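Local coordinates for protein beta-glucosidase (Chaetomella raphigera, PDB 6JXG) that probably hydrolyses terminal, non-reducing beta-D-glucosyl residues, releasing beta-D-glucose in the breakdown of cellulose, at residues A[20-29]-A[278-288]; A[582-591]-A[705-713]. All coordinates share one frame; numbering follows the deposited sequence.

Overall arrangement
The two contacts lie at distant parts of a single chain, with centres about 53 Å apart and nearest atoms about 31 Å apart, and they share no helix, strand or sheet. Contact 1 comes first: both its segments precede residue 582, where contact 2 begins. It packs helix 22-29, near the N-terminus, on helix 278-294, in the region of the family 3 N-terminal, TIM-barrel-type domain. Contact 2 sets strand 582-591 beside strand 704-711, the last strand of the chain, where two sheets of the fibronectin type III-like region meet along their edges. Each contact thus ties sequence-distant segments within its own part of this multidomain glycosidase.

Contact 1. Residues A[20-29]-A[278-288]; sequences LSNTDKASIV and QSRLDDMVTRI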
loop_
_atom_site.group_PDB
_atom_site.type_symbol
_atom_site.label_atom_id
_atom_site.label_comp_id
_atom_site.label_asym_id
_atom_site.label_seq_id
_atom_site.Cartn_x
_atom_site.Cartn_y
_atom_site.Cartn_z
ATOM N N LEU A 20 -24.262 -3.726 -29.639
ATOM C CA LEU A 20 -23.518 -2.468 -29.759
ATOM C C LEU A 20 -23.028 -2.164 -31.130
ATOM O O LEU A 20 -22.592 -3.046 -31.848
ATOM C CB LEU A 20 -22.304 -2.502 -28.822
ATOM C CG LEU A 20 -22.571 -2.636 -27.353
ATOM C CD1 LEU A 20 -21.296 -2.541 -26.551
ATOM C CD2 LEU A 20 -23.578 -1.566 -26.887
ATOM N N SER A 21 -23.061 -0.890 -31.508
ATOM C CA SER A 21 -22.366 -0.471 -32.715
ATOM C C SER A 21 -20.888 -0.291 -32.450
ATOM O O SER A 21 -20.465 -0.274 -31.326
ATOM C CB SER A 21 -22.925 0.833 -33.173
ATOM O OG SER A 21 -22.507 1.845 -32.258
ATOM N N ASN A 22 -20.109 -0.081 -33.508
ATOM C CA ASN A 22 -18.693 0.205 -33.316
ATOM C C ASN A 22 -18.473 1.548 -32.674
ATOM O O ASN A 22 -17.586 1.688 -31.855
ATOM C CB ASN A 22 -17.916 0.125 -34.625
ATOM C CG ASN A 22 -17.144 -1.153 -34.744
ATOM O OD1 ASN A 22 -17.352 -2.123 -33.995
ATOM N ND2 ASN A 22 -16.251 -1.166 -35.678
ATOM N N THR A 23 -19.317 2.531 -32.967
ATOM C CA THR A 23 -19.203 3.781 -32.244
ATOM C C THR A 23 -19.564 3.602 -30.760
ATOM O O THR A 23 -18.934 4.239 -29.893
ATOM C CB THR A 23 -19.953 4.963 -32.916
ATOM O OG1 THR A 23 -21.337 4.733 -32.813
ATOM C CG2 THR A 23 -19.636 5.104 -34.388
ATOM N N ASP A 24 -20.557 2.767 -30.433
ATOM C CA ASP A 24 -20.825 2.450 -28.990
ATOM C C ASP A 24 -19.570 1.847 -28.316
ATOM O O ASP A 24 -19.156 2.257 -27.226
ATOM C CB ASP A 24 -21.935 1.454 -28.785
ATOM C CG ASP A 24 -23.319 1.912 -29.310
ATOM O OD1 ASP A 24 -23.608 3.107 -29.292
ATOM O OD2 ASP A 24 -24.080 1.020 -29.763
ATOM N N LYS A 25 -18.983 0.872 -29.004
ATOM C CA LYS A 25 -17.771 0.145 -28.520
ATOM C C LYS A 25 -16.620 1.101 -28.302
ATOM O O LYS A 25 -15.999 1.090 -27.252
ATOM C CB LYS A 25 -17.386 -0.955 -29.502
ATOM C CG LYS A 25 -18.433 -2.062 -29.522
ATOM C CD LYS A 25 -18.132 -3.114 -30.579
ATOM C CE LYS A 25 -19.319 -4.025 -30.684
ATOM N NZ LYS A 25 -18.957 -5.103 -31.568
ATOM N N ALA A 26 -16.378 1.962 -29.275
ATOM C CA ALA A 26 -15.325 2.968 -29.135
ATOM C C ALA A 26 -15.547 3.880 -27.941
ATOM O O ALA A 26 -14.614 4.251 -27.253
ATOM C CB ALA A 26 -15.139 3.758 -30.436
ATOM N N SER A 27 -16.777 4.211 -27.635
ATOM C CA SER A 27 -17.046 5.176 -26.561
ATOM C C SER A 27 -16.869 4.505 -25.188
ATOM O O SER A 27 -16.646 5.229 -24.219
ATOM C CB SER A 27 -18.462 5.812 -26.697
ATOM O OG SER A 27 -19.472 4.831 -26.403
ATOM N N ILE A 28 -16.945 3.164 -25.143
ATOM C CA ILE A 28 -16.738 2.410 -23.933
ATOM C C ILE A 28 -15.235 2.280 -23.567
ATOM O O ILE A 28 -14.883 2.229 -22.404
ATOM C CB ILE A 28 -17.382 1.019 -24.014
ATOM C CG1 ILE A 28 -18.900 1.157 -23.980
ATOM C CG2 ILE A 28 -17.080 0.128 -22.816
ATOM C CD1 ILE A 28 -19.685 -0.128 -24.311
ATOM N N VAL A 29 -14.364 2.383 -24.570
ATOM C CA VAL A 29 -12.967 2.138 -24.376
ATOM C C VAL A 29 -12.167 3.448 -24.351
ATOM O O VAL A 29 -10.960 3.471 -24.023
ATOM C CB VAL A 29 -12.686 1.191 -25.578
ATOM C CG1 VAL A 29 -11.819 1.742 -26.619
ATOM C CG2 VAL A 29 -12.893 -0.310 -25.311
ATOM N N GLN A 278 -10.908 -6.051 -35.398
ATOM C CA GLN A 278 -12.220 -5.912 -34.738
ATOM C C GLN A 278 -12.303 -6.748 -33.475
ATOM O O GLN A 278 -12.851 -6.274 -32.496
ATOM C CB GLN A 278 -13.347 -6.380 -35.670
ATOM C CG GLN A 278 -14.783 -6.285 -35.074
ATOM C CD GLN A 278 -15.178 -4.844 -34.848
ATOM O OE1 GLN A 278 -14.864 -3.991 -35.664
ATOM N NE2 GLN A 278 -15.799 -4.549 -33.712
ATOM N N SER A 279 -11.772 -7.975 -33.502
ATOM C CA SER A 279 -11.801 -8.853 -32.356
ATOM C C SER A 279 -11.114 -8.234 -31.099
ATOM O O SER A 279 -11.491 -8.544 -29.931
ATOM C CB SER A 279 -11.145 -10.173 -32.701
ATOM O OG SER A 279 -9.766 -9.952 -32.962
ATOM N N ARG A 280 -10.149 -7.367 -31.342
ATOM C CA ARG A 280 -9.401 -6.733 -30.251
ATOM C C ARG A 280 -10.310 -5.726 -29.551
ATOM O O ARG A 280 -10.462 -5.734 -28.310
ATOM C CB ARG A 280 -8.075 -6.110 -30.744
ATOM C CG ARG A 280 -7.200 -5.464 -29.596
ATOM C CD ARG A 280 -6.527 -6.497 -28.682
ATOM N NE ARG A 280 -7.327 -6.772 -27.521
ATOM C CZ ARG A 280 -7.478 -5.896 -26.506
ATOM N NH1 ARG A 280 -6.785 -4.777 -26.474
ATOM N NH2 ARG A 280 -8.277 -6.184 -25.502
ATOM N N LEU A 281 -10.973 -4.891 -30.326
ATOM C CA LEU A 281 -11.983 -3.966 -29.688
ATOM C C LEU A 281 -13.145 -4.711 -28.973
ATOM O O LEU A 281 -13.582 -4.352 -27.866
ATOM C CB LEU A 281 -12.562 -2.975 -30.718
ATOM C CG LEU A 281 -13.729 -2.060 -30.362
ATOM C CD1 LEU A 281 -13.386 -1.161 -29.178
ATOM C CD2 LEU A 281 -14.090 -1.218 -31.565
ATOM N N ASP A 282 -13.631 -5.770 -29.601
ATOM C CA ASP A 282 -14.663 -6.595 -29.028
ATOM C C ASP A 282 -14.175 -7.168 -27.707
ATOM O O ASP A 282 -14.946 -7.204 -26.737
ATOM C CB ASP A 282 -15.055 -7.736 -29.967
ATOM C CG ASP A 282 -15.845 -7.241 -31.202
ATOM O OD1 ASP A 282 -16.246 -6.066 -31.265
ATOM O OD2 ASP A 282 -16.116 -8.074 -32.110
ATOM N N ASP A 283 -12.916 -7.577 -27.656
ATOM C CA ASP A 283 -12.348 -8.174 -26.461
ATOM C C ASP A 283 -12.270 -7.112 -25.358
ATOM O O ASP A 283 -12.628 -7.366 -24.235
ATOM C CB ASP A 283 -10.973 -8.748 -26.743
ATOM C CG ASP A 283 -10.382 -9.417 -25.541
ATOM O OD1 ASP A 283 -10.846 -10.511 -25.199
ATOM O OD2 ASP A 283 -9.515 -8.827 -24.912
ATOM N N MET A 284 -11.895 -5.900 -25.713
ATOM C CA MET A 284 -11.796 -4.788 -24.747
ATOM C C MET A 284 -13.125 -4.530 -24.073
ATOM O O MET A 284 -13.230 -4.449 -22.869
ATOM C CB MET A 284 -11.406 -3.506 -25.461
ATOM C CG MET A 284 -10.025 -3.380 -26.004
ATOM S SD MET A 284 -9.980 -1.775 -26.906
ATOM C CE MET A 284 -8.489 -1.797 -27.805
ATOM N N VAL A 285 -14.171 -4.409 -24.872
ATOM C CA VAL A 285 -15.520 -4.179 -24.373
ATOM C C VAL A 285 -16.076 -5.299 -23.579
ATOM O O VAL A 285 -16.737 -5.065 -22.559
ATOM C CB VAL A 285 -16.464 -3.810 -25.536
ATOM C CG1 VAL A 285 -17.863 -3.537 -24.983
ATOM C CG2 VAL A 285 -15.958 -2.535 -26.183
ATOM N N THR A 286 -15.844 -6.546 -24.027
ATOM C CA THR A 286 -16.278 -7.680 -23.300
ATOM C C THR A 286 -15.699 -7.671 -21.875
ATOM O O THR A 286 -16.414 -7.931 -20.930
ATOM C CB THR A 286 -15.915 -9.008 -23.988
ATOM O OG1 THR A 286 -16.441 -9.054 -25.335
ATOM C CG2 THR A 286 -16.458 -10.149 -23.219
ATOM N N ARG A 287 -14.431 -7.304 -21.770
ATOM C CA ARG A 287 -13.741 -7.292 -20.490
ATOM C C ARG A 287 -14.305 -6.195 -19.543
ATOM O O ARG A 287 -14.580 -6.444 -18.366
ATOM C CB ARG A 287 -12.261 -7.097 -20.704
ATOM C CG ARG A 287 -11.526 -8.321 -21.282
ATOM C CD ARG A 287 -10.096 -8.024 -21.672
ATOM N NE ARG A 287 -9.395 -9.247 -22.031
ATOM C CZ ARG A 287 -8.959 -10.192 -21.190
ATOM N NH1 ARG A 287 -9.039 -10.033 -19.888
ATOM N NH2 ARG A 287 -8.397 -11.291 -21.701
ATOM N N ILE A 288 -14.439 -4.977 -20.056
ATOM C CA ILE A 288 -14.961 -3.827 -19.309
ATOM C C ILE A 288 -16.373 -4.125 -18.772
ATOM O O ILE A 288 -16.648 -3.980 -17.572
ATOM C CB ILE A 288 -15.014 -2.559 -20.189
ATOM C CG1 ILE A 288 -13.601 -2.182 -20.636
ATOM C CG2 ILE A 288 -15.638 -1.386 -19.412
ATOM C CD1 ILE A 288 -13.470 -1.279 -21.831
#
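N22 and Q278 meet amide to amide at the polar end of this helix pair, their planes nearly coplanar. Q278 NE2 donates to N22 OD1 at 2.9 Å and N22 ND2 returns a bond to Q278 OE1 at 3.1 Å, each oxygen being used on a lone pair. Q278 has CG anti to its backbone N (chi1 180°) and bends at chi2, which brings its amide to that of N22. The same NE2 also bonds D282 OD1.

K25, extended beyond CG, places NZ 2.9 Å from D282 OD1 in a salt bridge; NZ and Q278 NE2 arrive from opposite faces of the carboxylate plane.

Knobs-into-holes packing joins the N-terminal helix 22-29 to helix 278-294 of the family 3 N-terminal, TIM-barrel-type domain; the two segments cross at 58° with axes 9.5 Å apart. The K25 knob, polar at its NZ end, sits among Q278, L281, D282 and V285; V29 sits among L281, M284, V285 and I288, and L281 among N22, K25, A26 and V29.

Apolar packing fills the rest. V29 CG2 presses on M284 CB at 3.5 Å and lies 3.7 Å from I288 CD1. V285 uses both branches, CG1 against L20 CD1 and I28 CD1, CG2 against V29 CG2. L17 of helix 7-17 touches K25 and V285, while I271 of helix 265-272 touches Q278 and L281.

Apolar packing round V29 and V285 thus gives way to a polar end, where two donors on one oxygen would probably stabilise the negative charge of D282 and the salt bridge anchors the end of the K25 chain.

Contact 2. Residues A[582-591]-A[705-713]; sequences FQYSQLTAKY and RLQGSLKCS
From Y584 beside R705 to A589 beside L710, strands 582-591 and 705-711 run in nearly the same direction, 19° apart, with axes 6.6 Å from each other at their closest; the direct bond between them comes from the R705 side chain, with water-mediated links beside it. R705 grips the start of the first strand: NH1 donates to F582 O at 2.9 Å, almost straight at 166° and in the guanidinium plane. Water 2 joins the same NH1 to Y584 N. With CG anti to its carbonyl carbon (chi1 -54°) and a bend at chi2, the arginine chain passes over the Y584 ring, CG lying 4.2 Å from the ring centroid in a CH-pi contact. Y584 CE2 in turn lies over one face of the guanidinium. The charge of R705 is also met by D703, in a salt bridge to NE, while Y584 OH bonds E630. With an alanine here, F582 O would probably lose its donor, D703 its charge mate, and the Y584 ring the chain that covers its face.

Each strand is the edge of a different sheet in the fibronectin type III-like beta sandwich: 582-591 pairs with 612-622, and 704-711 with 692-698. R705 and L706 form a classic beta bulge opposite V697.

L706 wedges between Y584 and L587, with CD1 3.8 Å from Y584 CB and CB 4.1 Å from L587 CG. L587 CD1 lies 3.5 Å from Q707 O and packs against the backbone at G708, where a CB would collide with it. Farther along, L710 CD2 meets Y591 CD1 at 3.8 Å, and the edge of the Y591 ring faces K711 O, with CD1 3.2 Å from that oxygen. K711 folds back on its own strand, its NZ bonded to S709 O.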
loop_
_atom_site.group_PDB
_atom_site.type_symbol
_atom_site.label_atom_id
_atom_site.label_comp_id
_atom_site.label_asym_id
_atom_site.label_seq_id
_atom_site.Cartn_x
_atom_site.Cartn_y
_atom_site.Cartn_z
ATOM N N PHE A 582 6.451 -11.191 24.900
ATOM C CA PHE A 582 5.874 -12.431 24.467
ATOM C C PHE A 582 6.944 -13.531 24.367
ATOM O O PHE A 582 8.119 -13.291 24.047
ATOM C CB PHE A 582 5.258 -12.204 23.092
ATOM C CG PHE A 582 4.213 -11.174 23.093
ATOM C CD1 PHE A 582 2.904 -11.508 23.378
ATOM C CD2 PHE A 582 4.521 -9.864 22.789
ATOM C CE1 PHE A 582 1.905 -10.519 23.373
ATOM C CE2 PHE A 582 3.553 -8.885 22.797
ATOM C CZ PHE A 582 2.245 -9.219 23.077
ATOM N N GLN A 583 6.509 -14.738 24.665
ATOM C CA GLN A 583 7.334 -15.927 24.561
ATOM C C GLN A 583 6.713 -16.926 23.617
ATOM O O GLN A 583 5.504 -17.048 23.564
ATOM C CB GLN A 583 7.532 -16.564 25.917
ATOM C CG GLN A 583 8.454 -15.718 26.792
ATOM C CD GLN A 583 8.412 -16.166 28.232
ATOM O OE1 GLN A 583 7.590 -16.998 28.610
ATOM N NE2 GLN A 583 9.266 -15.580 29.052
ATOM N N TYR A 584 7.549 -17.608 22.855
ATOM C CA TYR A 584 7.051 -18.467 21.803
ATOM C C TYR A 584 7.473 -19.905 22.111
ATOM O O TYR A 584 8.583 -20.115 22.572
ATOM C CB TYR A 584 7.706 -18.078 20.515
ATOM C CG TYR A 584 7.247 -16.830 19.828
ATOM C CD1 TYR A 584 6.763 -16.882 18.511
ATOM C CD2 TYR A 584 7.415 -15.594 20.423
ATOM C CE1 TYR A 584 6.422 -15.733 17.815
ATOM C CE2 TYR A 584 6.989 -14.448 19.761
ATOM C CZ TYR A 584 6.538 -14.527 18.458
ATOM O OH TYR A 584 6.096 -13.416 17.815
ATOM N N SER A 585 6.631 -20.871 21.841
ATOM C CA SER A 585 7.001 -22.251 21.994
ATOM C C SER A 585 6.127 -23.135 21.104
ATOM O O SER A 585 5.268 -22.657 20.358
ATOM C CB SER A 585 6.871 -22.681 23.449
ATOM O OG SER A 585 5.541 -22.585 23.863
ATOM N N GLN A 586 6.347 -24.435 21.227
ATOM C CA GLN A 586 5.480 -25.447 20.622
ATOM C C GLN A 586 5.297 -25.319 19.110
ATOM O O GLN A 586 4.189 -25.202 18.605
ATOM C CB GLN A 586 4.147 -25.452 21.367
ATOM C CG GLN A 586 4.313 -26.018 22.782
ATOM C CD GLN A 586 2.997 -26.324 23.462
ATOM O OE1 GLN A 586 2.067 -26.890 22.839
ATOM N NE2 GLN A 586 2.894 -25.968 24.733
ATOM N N LEU A 587 6.385 -25.333 18.359
ATOM C CA LEU A 587 6.251 -25.211 16.933
ATOM C C LEU A 587 5.704 -26.517 16.395
ATOM O O LEU A 587 6.174 -27.553 16.781
ATOM C CB LEU A 587 7.617 -25.069 16.351
ATOM C CG LEU A 587 7.989 -24.344 15.094
ATOM C CD1 LEU A 587 9.019 -25.090 14.327
ATOM C CD2 LEU A 587 6.921 -23.828 14.217
ATOM N N THR A 588 4.760 -26.471 15.467
ATOM C CA THR A 588 4.360 -27.644 14.662
ATOM C C THR A 588 4.475 -27.302 13.179
ATOM O O THR A 588 4.312 -26.150 12.816
ATOM C CB THR A 588 2.923 -28.086 14.985
ATOM O OG1 THR A 588 2.015 -27.099 14.523
ATOM C CG2 THR A 588 2.757 -28.238 16.458
ATOM N N ALA A 589 4.675 -28.293 12.330
ATOM C CA ALA A 589 4.752 -28.109 10.908
ATOM C C ALA A 589 4.267 -29.388 10.308
ATOM O O ALA A 589 4.674 -30.449 10.778
ATOM C CB ALA A 589 6.184 -27.854 10.463
ATOM N N LYS A 590 3.326 -29.318 9.367
ATOM C CA LYS A 590 2.733 -30.534 8.802
ATOM C C LYS A 590 2.401 -30.287 7.341
ATOM O O LYS A 590 1.776 -29.310 6.998
ATOM C CB LYS A 590 1.472 -30.917 9.567
ATOM C CG LYS A 590 0.594 -31.947 8.856
ATOM C CD LYS A 590 -0.613 -32.365 9.717
ATOM C CE LYS A 590 -0.309 -33.680 10.437
ATOM N NZ LYS A 590 -1.520 -34.518 10.659
ATOM N N TYR A 591 2.864 -31.161 6.472
ATOM C CA TYR A 591 2.437 -31.117 5.093
ATOM C C TYR A 591 1.011 -31.755 5.077
ATOM O O TYR A 591 0.836 -32.899 5.418
ATOM C CB TYR A 591 3.507 -31.868 4.304
ATOM C CG TYR A 591 4.142 -31.120 3.160
ATOM C CD1 TYR A 591 5.528 -30.949 3.032
ATOM C CD2 TYR A 591 3.349 -30.655 2.164
ATOM C CE1 TYR A 591 6.083 -30.248 1.937
ATOM C CE2 TYR A 591 3.866 -29.993 1.062
ATOM C CZ TYR A 591 5.212 -29.769 0.928
ATOM O OH TYR A 591 5.576 -29.116 -0.312
ATOM N N ARG A 705 12.567 -17.067 17.168
ATOM C CA ARG A 705 12.439 -17.737 18.408
ATOM C C ARG A 705 12.337 -19.251 18.228
ATOM O O ARG A 705 12.628 -19.953 19.163
ATOM C CB ARG A 705 11.190 -17.283 19.135
ATOM C CG ARG A 705 11.135 -15.780 19.305
ATOM C CD ARG A 705 12.089 -15.276 20.377
ATOM N NE ARG A 705 11.815 -13.853 20.561
ATOM C CZ ARG A 705 10.888 -13.344 21.367
ATOM N NH1 ARG A 705 10.195 -14.090 22.222
ATOM N NH2 ARG A 705 10.710 -12.042 21.394
ATOM N N LEU A 706 11.838 -19.713 17.098
ATOM C CA LEU A 706 11.621 -21.147 16.898
ATOM C C LEU A 706 12.125 -21.520 15.536
ATOM O O LEU A 706 12.102 -20.733 14.564
ATOM C CB LEU A 706 10.151 -21.523 17.072
ATOM C CG LEU A 706 9.432 -21.048 18.320
ATOM C CD1 LEU A 706 7.937 -21.055 18.089
ATOM C CD2 LEU A 706 9.855 -21.912 19.506
ATOM N N GLN A 707 12.579 -22.747 15.436
ATOM C CA GLN A 707 13.065 -23.211 14.161
ATOM C C GLN A 707 12.597 -24.632 13.928
ATOM O O GLN A 707 12.489 -25.444 14.857
ATOM C CB GLN A 707 14.588 -23.110 14.159
ATOM C CG GLN A 707 15.300 -23.611 12.913
ATOM C CD GLN A 707 15.593 -25.113 12.883
ATOM O OE1 GLN A 707 15.932 -25.746 13.875
ATOM N NE2 GLN A 707 15.432 -25.694 11.726
ATOM N N GLY A 708 12.295 -24.937 12.684
ATOM C CA GLY A 708 11.892 -26.282 12.339
ATOM C C GLY A 708 12.116 -26.492 10.880
ATOM O O GLY A 708 12.703 -25.680 10.227
ATOM N N SER A 709 11.627 -27.592 10.372
ATOM C CA SER A 709 11.755 -27.848 8.929
ATOM C C SER A 709 10.558 -28.591 8.395
ATOM O O SER A 709 9.731 -29.075 9.147
ATOM C CB SER A 709 13.065 -28.557 8.632
ATOM O OG SER A 709 13.045 -29.781 9.282
ATOM N N LEU A 710 10.408 -28.540 7.087
ATOM C CA LEU A 710 9.353 -29.230 6.391
ATOM C C LEU A 710 10.122 -30.014 5.371
ATOM O O LEU A 710 10.778 -29.446 4.504
ATOM C CB LEU A 710 8.423 -28.270 5.658
ATOM C CG LEU A 710 6.983 -27.988 6.033
ATOM C CD1 LEU A 710 6.385 -27.138 4.916
ATOM C CD2 LEU A 710 6.133 -29.206 6.320
ATOM N N LYS A 711 10.110 -31.320 5.546
ATOM C CA LYS A 711 10.584 -32.278 4.556
ATOM C C LYS A 711 9.856 -31.934 3.258
ATOM O O LYS A 711 8.661 -31.656 3.303
ATOM C CB LYS A 711 10.199 -33.678 5.024
ATOM C CG LYS A 711 8.802 -33.725 5.731
ATOM C CD LYS A 711 8.819 -33.329 7.253
ATOM C CE LYS A 711 7.663 -32.409 7.627
ATOM N NZ LYS A 711 7.853 -31.622 8.887
ATOM N N CYS A 712 10.587 -31.858 2.148
ATOM C CA CYS A 712 10.028 -31.511 0.821
ATOM C C CYS A 712 9.340 -32.706 0.137
ATOM O O CYS A 712 9.734 -33.064 -0.961
ATOM C CB CYS A 712 11.124 -31.016 -0.138
ATOM S SG CYS A 712 11.967 -29.503 0.346
ATOM N N SER A 713 8.312 -33.262 0.784
ATOM C CA SER A 713 7.463 -34.331 0.247
ATOM C C SER A 713 6.374 -34.594 1.279
ATOM O O SER A 713 6.687 -34.730 2.476
ATOM C CB SER A 713 8.269 -35.620 0.025
ATOM O OG SER A 713 9.073 -35.902 1.170
HETATM O O HOH W 1 8.718 -9.924 23.282
HETATM O O HOH W 2 10.325 -16.923 23.107
#